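Local coordinates for probable sulfate-binding lipoprotein SubI (Mycobacterium tuberculosis, PDB 6DDN), which probably binds sulfate outside the cell membrane and serves as the carrier protein of a sulfate uptake system, at residues E239-A242 / T243-G247; V203-L206 / V207-V211; Y88-S91 / A92-S95. All coordinates share one frame; numbering follows the deposited sequence. Where two conformers were deposited one is given.

Contact 1: residues E239-A242 / T243-G247; sequences EAIA and TERAG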
loop_
_atom_site.group_PDB
_atom_site.type_symbol
_atom_site.label_atom_id
_atom_site.label_comp_id
_atom_site.label_asym_id
_atom_site.label_seq_id
_atom_site.Cartn_x
_atom_site.Cartn_y
_atom_site.Cartn_z
ATOM N N GLU A 239 -1.096 1.421 7.858
ATOM C CA GLU A 239 -2.398 2.002 8.162
ATOM C C GLU A 239 -2.872 1.594 9.549
ATOM O O GLU A 239 -3.512 2.386 10.250
ATOM C CB GLU A 239 -3.418 1.599 7.096
ATOM C CG GLU A 239 -4.833 2.106 7.356
ATOM C CD GLU A 239 -5.045 3.548 6.923
ATOM O OE1 GLU A 239 -6.189 3.891 6.554
ATOM O OE2 GLU A 239 -4.079 4.341 6.952
ATOM N N ALA A 240 -2.567 0.363 9.966
ATOM C CA ALA A 240 -2.891 -0.048 11.328
ATOM C C ALA A 240 -2.092 0.758 12.343
ATOM O O ALA A 240 -2.632 1.195 13.367
ATOM C CB ALA A 240 -2.630 -1.544 11.503
ATOM N N ILE A 241 -0.803 0.971 12.068
ATOM C CA ILE A 241 0.038 1.760 12.964
ATOM C C ILE A 241 -0.475 3.190 13.053
ATOM O O ILE A 241 -0.541 3.775 14.142
ATOM C CB ILE A 241 1.504 1.709 12.495
ATOM C CG1 ILE A 241 2.084 0.311 12.710
ATOM C CG2 ILE A 241 2.339 2.749 13.223
ATOM C CD1 ILE A 241 3.401 0.084 12.009
ATOM N N ALA A 242 -0.854 3.773 11.915
ATOM C CA ALA A 242 -1.328 5.153 11.919
ATOM C C ALA A 242 -2.673 5.272 12.622
ATOM O O ALA A 242 -2.922 6.252 13.334
ATOM C CB ALA A 242 -1.418 5.680 10.488
ATOM N N THR A 243 -3.553 4.287 12.435
ATOM C CA THR A 243 -4.858 4.325 13.089
ATOM C C THR A 243 -4.718 4.158 14.598
ATOM O O THR A 243 -5.335 4.899 15.372
ATOM C CB THR A 243 -5.769 3.242 12.509
ATOM O OG1 THR A 243 -5.825 3.376 11.083
ATOM C CG2 THR A 243 -7.171 3.370 13.079
ATOM N N GLU A 244 -3.914 3.182 15.030
ATOM C CA GLU A 244 -3.635 3.004 16.452
ATOM C C GLU A 244 -3.128 4.295 17.078
ATOM O O GLU A 244 -3.579 4.701 18.156
ATOM C CB GLU A 244 -2.596 1.900 16.641
ATOM C CG GLU A 244 -3.153 0.506 16.768
ATOM C CD GLU A 244 -2.264 -0.518 16.095
ATOM O OE1 GLU A 244 -1.035 -0.299 16.054
ATOM O OE2 GLU A 244 -2.789 -1.537 15.603
ATOM N N ARG A 245 -2.179 4.951 16.409
ATOM C CA ARG A 245 -1.554 6.149 16.954
ATOM C C ARG A 245 -2.515 7.322 17.052
ATOM O O ARG A 245 -2.282 8.231 17.856
ATOM C CB ARG A 245 -0.356 6.543 16.100
ATOM C CG ARG A 245 0.856 5.674 16.305
ATOM C CD ARG A 245 1.970 6.138 15.405
ATOM N NE ARG A 245 3.228 5.458 15.685
ATOM C CZ ARG A 245 4.229 5.381 14.817
ATOM N NH1 ARG A 245 4.111 5.942 13.621
ATOM N NH2 ARG A 245 5.345 4.747 15.143
ATOM N N ALA A 246 -3.574 7.334 16.250
ATOM C CA ALA A 246 -4.599 8.361 16.348
ATOM C C ALA A 246 -5.530 8.149 17.535
ATOM O O ALA A 246 -6.580 8.795 17.603
ATOM C CB ALA A 246 -5.411 8.422 15.051
ATOM N N GLY A 247 -5.175 7.263 18.463
ATOM C CA GLY A 247 -6.002 6.991 19.619
ATOM C C GLY A 247 -7.240 6.170 19.348
ATOM O O GLY A 247 -8.136 6.132 20.200
#

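Contact 2: residues V203-L206 / V207-V211; sequences VNTL and VNEHV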
loop_
_atom_site.group_PDB
_atom_site.type_symbol
_atom_site.label_atom_id
_atom_site.label_comp_id
_atom_site.label_asym_id
_atom_site.label_seq_id
_atom_site.Cartn_x
_atom_site.Cartn_y
_atom_site.Cartn_z
ATOM N N VAL A 203 -10.504 -17.577 -1.139
ATOM C CA VAL A 203 -10.966 -16.232 -1.472
ATOM C C VAL A 203 -12.449 -16.256 -1.817
ATOM O O VAL A 203 -13.205 -15.350 -1.445
ATOM C CB VAL A 203 -10.123 -15.653 -2.625
ATOM C CG1 VAL A 203 -10.780 -14.410 -3.208
ATOM C CG2 VAL A 203 -8.709 -15.347 -2.152
ATOM N N ASN A 204 -12.884 -17.303 -2.521
ATOM C CA ASN A 204 -14.297 -17.495 -2.826
ATOM C C ASN A 204 -15.147 -17.445 -1.562
ATOM O O ASN A 204 -16.088 -16.652 -1.454
ATOM C CB ASN A 204 -14.483 -18.830 -3.549
ATOM C CG ASN A 204 -15.544 -18.772 -4.622
ATOM O OD1 ASN A 204 -16.590 -18.148 -4.444
ATOM N ND2 ASN A 204 -15.283 -19.431 -5.745
ATOM N N THR A 205 -14.819 -18.294 -0.586
ATOM C CA THR A 205 -15.598 -18.343 0.645
ATOM C C THR A 205 -15.417 -17.073 1.466
ATOM O O THR A 205 -16.359 -16.608 2.117
ATOM C CB THR A 205 -15.205 -19.572 1.462
ATOM O OG1 THR A 205 -15.205 -20.726 0.614
ATOM C CG2 THR A 205 -16.185 -19.791 2.601
ATOM N N LEU A 206 -14.216 -16.494 1.442
ATOM C CA LEU A 206 -13.973 -15.268 2.194
ATOM C C LEU A 206 -14.817 -14.120 1.659
ATOM O O LEU A 206 -15.488 -13.416 2.422
ATOM C CB LEU A 206 -12.486 -14.915 2.150
ATOM C CG LEU A 206 -12.093 -13.559 2.739
ATOM C CD1 LEU A 206 -12.209 -13.581 4.254
ATOM C CD2 LEU A 206 -10.687 -13.171 2.309
ATOM N N VAL A 207 -14.807 -13.923 0.340
ATOM C CA VAL A 207 -15.502 -12.779 -0.244
ATOM C C VAL A 207 -17.012 -12.960 -0.152
ATOM O O VAL A 207 -17.729 -12.077 0.334
ATOM C CB VAL A 207 -15.047 -12.562 -1.699
ATOM C CG1 VAL A 207 -15.942 -11.542 -2.384
ATOM C CG2 VAL A 207 -13.590 -12.111 -1.736
ATOM N N ASN A 208 -17.518 -14.107 -0.612
ATOM C CA ASN A 208 -18.965 -14.284 -0.720
ATOM C C ASN A 208 -19.635 -14.268 0.646
ATOM O O ASN A 208 -20.644 -13.581 0.845
ATOM C CB ASN A 208 -19.278 -15.588 -1.455
ATOM C CG ASN A 208 -18.985 -15.504 -2.937
ATOM O OD1 ASN A 208 -18.907 -14.415 -3.504
ATOM N ND2 ASN A 208 -18.825 -16.657 -3.576
ATOM N N GLU A 209 -19.092 -15.017 1.605
ATOM C CA GLU A 209 -19.790 -15.213 2.866
ATOM C C GLU A 209 -19.289 -14.320 3.996
ATOM O O GLU A 209 -19.887 -14.334 5.076
ATOM C CB GLU A 209 -19.709 -16.688 3.291
ATOM C CG GLU A 209 -19.868 -17.671 2.126
ATOM C CD GLU A 209 -20.185 -19.088 2.578
ATOM O OE1 GLU A 209 -20.750 -19.863 1.779
ATOM O OE2 GLU A 209 -19.888 -19.429 3.734
ATOM N N HIS A 210 -18.231 -13.531 3.782
ATOM C CA HIS A 210 -17.715 -12.675 4.845
ATOM C C HIS A 210 -17.393 -11.251 4.425
ATOM O O HIS A 210 -16.919 -10.477 5.264
ATOM C CB HIS A 210 -16.456 -13.285 5.469
ATOM C CG HIS A 210 -16.655 -14.678 5.962
ATOM N ND1 HIS A 210 -17.168 -14.958 7.211
ATOM C CD2 HIS A 210 -16.426 -15.871 5.370
ATOM C CE1 HIS A 210 -17.240 -16.268 7.368
ATOM N NE2 HIS A 210 -16.790 -16.842 6.267
ATOM N N VAL A 211 -17.614 -10.882 3.168
ATOM C CA VAL A 211 -17.461 -9.504 2.723
ATOM C C VAL A 211 -18.781 -9.066 2.109
ATOM O O VAL A 211 -19.253 -9.674 1.139
ATOM C CB VAL A 211 -16.308 -9.342 1.722
ATOM C CG1 VAL A 211 -16.075 -7.865 1.421
ATOM C CG2 VAL A 211 -15.039 -9.987 2.266
#

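Contact 3: residues Y88-S91 / A92-S95; sequences YGAS and ADQS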
loop_
_atom_site.group_PDB
_atom_site.type_symbol
_atom_site.label_atom_id
_atom_site.label_comp_id
_atom_site.label_asym_id
_atom_site.label_seq_id
_atom_site.Cartn_x
_atom_site.Cartn_y
_atom_site.Cartn_z
ATOM N N TYR A 88 -4.693 12.427 -1.993
ATOM C CA TYR A 88 -4.850 11.031 -1.613
ATOM C C TYR A 88 -6.249 10.547 -1.962
ATOM O O TYR A 88 -7.230 11.283 -1.813
ATOM C CB TYR A 88 -4.589 10.832 -0.116
ATOM C CG TYR A 88 -3.307 11.468 0.370
ATOM C CD1 TYR A 88 -2.086 10.822 0.216
ATOM C CD2 TYR A 88 -3.317 12.716 0.977
ATOM C CE1 TYR A 88 -0.909 11.404 0.659
ATOM C CE2 TYR A 88 -2.148 13.302 1.423
ATOM C CZ TYR A 88 -0.949 12.645 1.262
ATOM O OH TYR A 88 0.210 13.235 1.707
ATOM N N GLY A 89 -6.330 9.306 -2.423
ATOM C CA GLY A 89 -7.608 8.708 -2.750
ATOM C C GLY A 89 -7.407 7.269 -3.163
ATOM O O GLY A 89 -6.300 6.735 -3.083
ATOM N N ALA A 90 -8.497 6.642 -3.603
ATOM C CA ALA A 90 -8.425 5.277 -4.108
ATOM C C ALA A 90 -7.346 5.166 -5.177
ATOM O O ALA A 90 -7.292 5.977 -6.107
ATOM C CB ALA A 90 -9.782 4.852 -4.672
ATOM N N SER A 91 -6.481 4.158 -5.030
ATOM C CA SER A 91 -5.277 4.066 -5.853
ATOM C C SER A 91 -5.611 4.041 -7.341
ATOM O O SER A 91 -5.086 4.846 -8.119
ATOM C CB SER A 91 -4.472 2.828 -5.460
ATOM O OG SER A 91 -3.190 2.837 -6.065
ATOM N N ALA A 92 -6.486 3.121 -7.755
ATOM C CA ALA A 92 -6.826 3.010 -9.171
ATOM C C ALA A 92 -7.566 4.247 -9.666
ATOM O O ALA A 92 -7.351 4.695 -10.798
ATOM C CB ALA A 92 -7.656 1.751 -9.418
ATOM N N ASP A 93 -8.449 4.810 -8.835
ATOM C CA ASP A 93 -9.135 6.042 -9.210
ATOM C C ASP A 93 -8.144 7.180 -9.413
ATOM O O ASP A 93 -8.276 7.970 -10.357
ATOM C CB ASP A 93 -10.166 6.418 -8.146
ATOM C CG ASP A 93 -11.390 5.524 -8.174
ATOM O OD1 ASP A 93 -11.452 4.620 -9.034
ATOM O OD2 ASP A 93 -12.293 5.730 -7.335
ATOM N N GLN A 94 -7.141 7.280 -8.537
ATOM C CA GLN A 94 -6.128 8.318 -8.690
ATOM C C GLN A 94 -5.295 8.093 -9.945
ATOM O O GLN A 94 -4.924 9.054 -10.630
ATOM C CB GLN A 94 -5.233 8.364 -7.451
ATOM C CG GLN A 94 -5.936 8.845 -6.193
ATOM C CD GLN A 94 -5.950 10.356 -6.067
ATOM O OE1 GLN A 94 -5.010 10.955 -5.543
ATOM N NE2 GLN A 94 -7.022 10.980 -6.546
ATOM N N SER A 95 -4.993 6.833 -10.263
ATOM C CA SER A 95 -4.238 6.537 -11.475
ATOM C C SER A 95 -5.012 6.950 -12.720
ATOM O O SER A 95 -4.445 7.542 -13.644
ATOM C CB SER A 95 -3.890 5.050 -11.527
ATOM O OG SER A 95 -3.020 4.765 -12.607
#

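Contact 1: residues E239-A242 / T243-G247
Arg245 lays its guanidinium group over the side chain of Ile241, one turn back on the same helix. The methyl Ile241 CG2 sits over the centre of one guanidinium face, 3.6 Å from Arg245 CZ. Ile241 turns this CG2 branch toward the C-terminal end of the helix, where the arginine lies. The arginine starts with CG beside its backbone N (chi1 -75°) and then runs extended to NE, alongside the isoleucine and pointing the same way. Arg245 NH1 bonds to Gln295 O, and a bound acetate ion lies about 3 Å from the arginine side chain. Thr243 turns back on the helix backbone. Its OG1, rotated beside the backbone N at chi1 -54°, bonds to Glu239 O at 2.7 Å. Thr243 N bonds to Glu239 O as well, at 2.9 Å. The two donors reach that oxygen from opposite faces of the carbonyl plane, so it is gripped twice. This is the C-terminal part of helix 237-245, which joins strand 232-236 to strand 250-253 in a solute-binding protein fold. Ala246 is the first residue to leave helical angles, and Gly247 follows with positive phi. Glu244 brings its CD to 3.2 Å from Ala240 O. Its OE2 also approaches Ala240 CB, at 4.1 Å, and is hydrogen-bonded to His252 ND1. The Glu239 carboxylate is held by Arg219 through a salt bridge and by Thr222, on which Thr243 also packs, through a hydrogen bond.

Contact 2: residues V203-L206 / V207-V211
Val207 N, Asn208 N and Glu209 N bond back to Val203 O, Asn204 O and Thr205 O along helix 196-210, and the next bond, His210 N to Leu206 O, is weak with an angle of 127° at the hydrogen. The segments form late turns of a helix that packs beside strand 167-168 of the solute-binding protein fold. Val203 CG1 and Val207 CG2 lie side by side at 3.9 Å, the two side chains pointing the same way. Leu206 packs on Leu160 and Val167, and Val211 also meets Val167. On the exposed side, Thr205 CG2 touches Glu209 OE2 at 3.9 Å, the two side chains passing at a slant. Thr205 OG1 bonds back to Asp201 O within the helix. The amides of Asn204 and Asn208 are near each other but poorly aligned for a bond, and Asn208 has a second conformer, so this pairing is doubtful. With CG beside its backbone N (chi1 -55°), His210 turns its ring back toward Thr205 O. Its ND1 bonds to Ile165 O, which would limit rotation of the ring. The CD2 side of the ring meets the helix: Thr205 O lies at its edge, near the ring plane, 3.3 Å from His210 CD2.

Contact 3: residues Y88-S91 / A92-S95
The carboxylate of Asp93 lies against the methyl of Ala90, with Ala90 CB off the carboxylate plane and 3.8 Å from Asp93 OD2. The other oxygen, Asp93 OD1, pairs with Arg96 in a salt bridge, and a bound acetate ion lies about 3 Å from this side chain. A bend at chi2 (-85°) turns Gln94 back over the segment before the helix. Its CG reaches 3.2 Å from Ala90 O and 3.7 Å from Gly89 C. Gly89 has no side chain, so the contact is with its main chain. Ala90 O is thus covered by the glutamine stem while it accepts the backbone bond from Gln94 N at 2.8 Å. The next bond, Ser95 N to Ser91 O, is 2.9 Å long. The Ser91 hydroxyl, swung away from the backbone N at chi1 -170°, meets Asp114 OD2 and Ser110 N through hydrogen bonds, and a bound sulfate ion is about 3 Å from the Ser91 side chain. Ser95 OG bonds to Asp114 O, so Asp114 bonds to both serines, through OD2 and through its backbone O. Ala90 is the N-cap residue, and the chain passes here from strand 83-88, which runs parallel to strand 53-58, into helix 91-99. A helix N-terminus close to a bound anion at the end of a strand is consistent with the ligand site of sulfate-binding proteins.

Contact 3 comes first in the chain, contact 2 next and contact 1 last, and none of the three touches another. Contact 3 lies nearest the centre of the molecule, about 11 Å from it, and is the one beside the bound sulfate ion. Contacts 1 and 2 lie about 15 Å and 22 Å from that centre. The centres of contacts 1 and 3 are about 21 Å apart, with nearest atoms about 10 Å apart. Contact 2 stands about 26 Å from contact 1 and 24 Å from contact 3, centre to centre. The sheet connects contacts 1 and 2 indirectly: strand 167-168, beside contact 2, pairs in parallel with strand 232-236, which precedes the helix of contact 1.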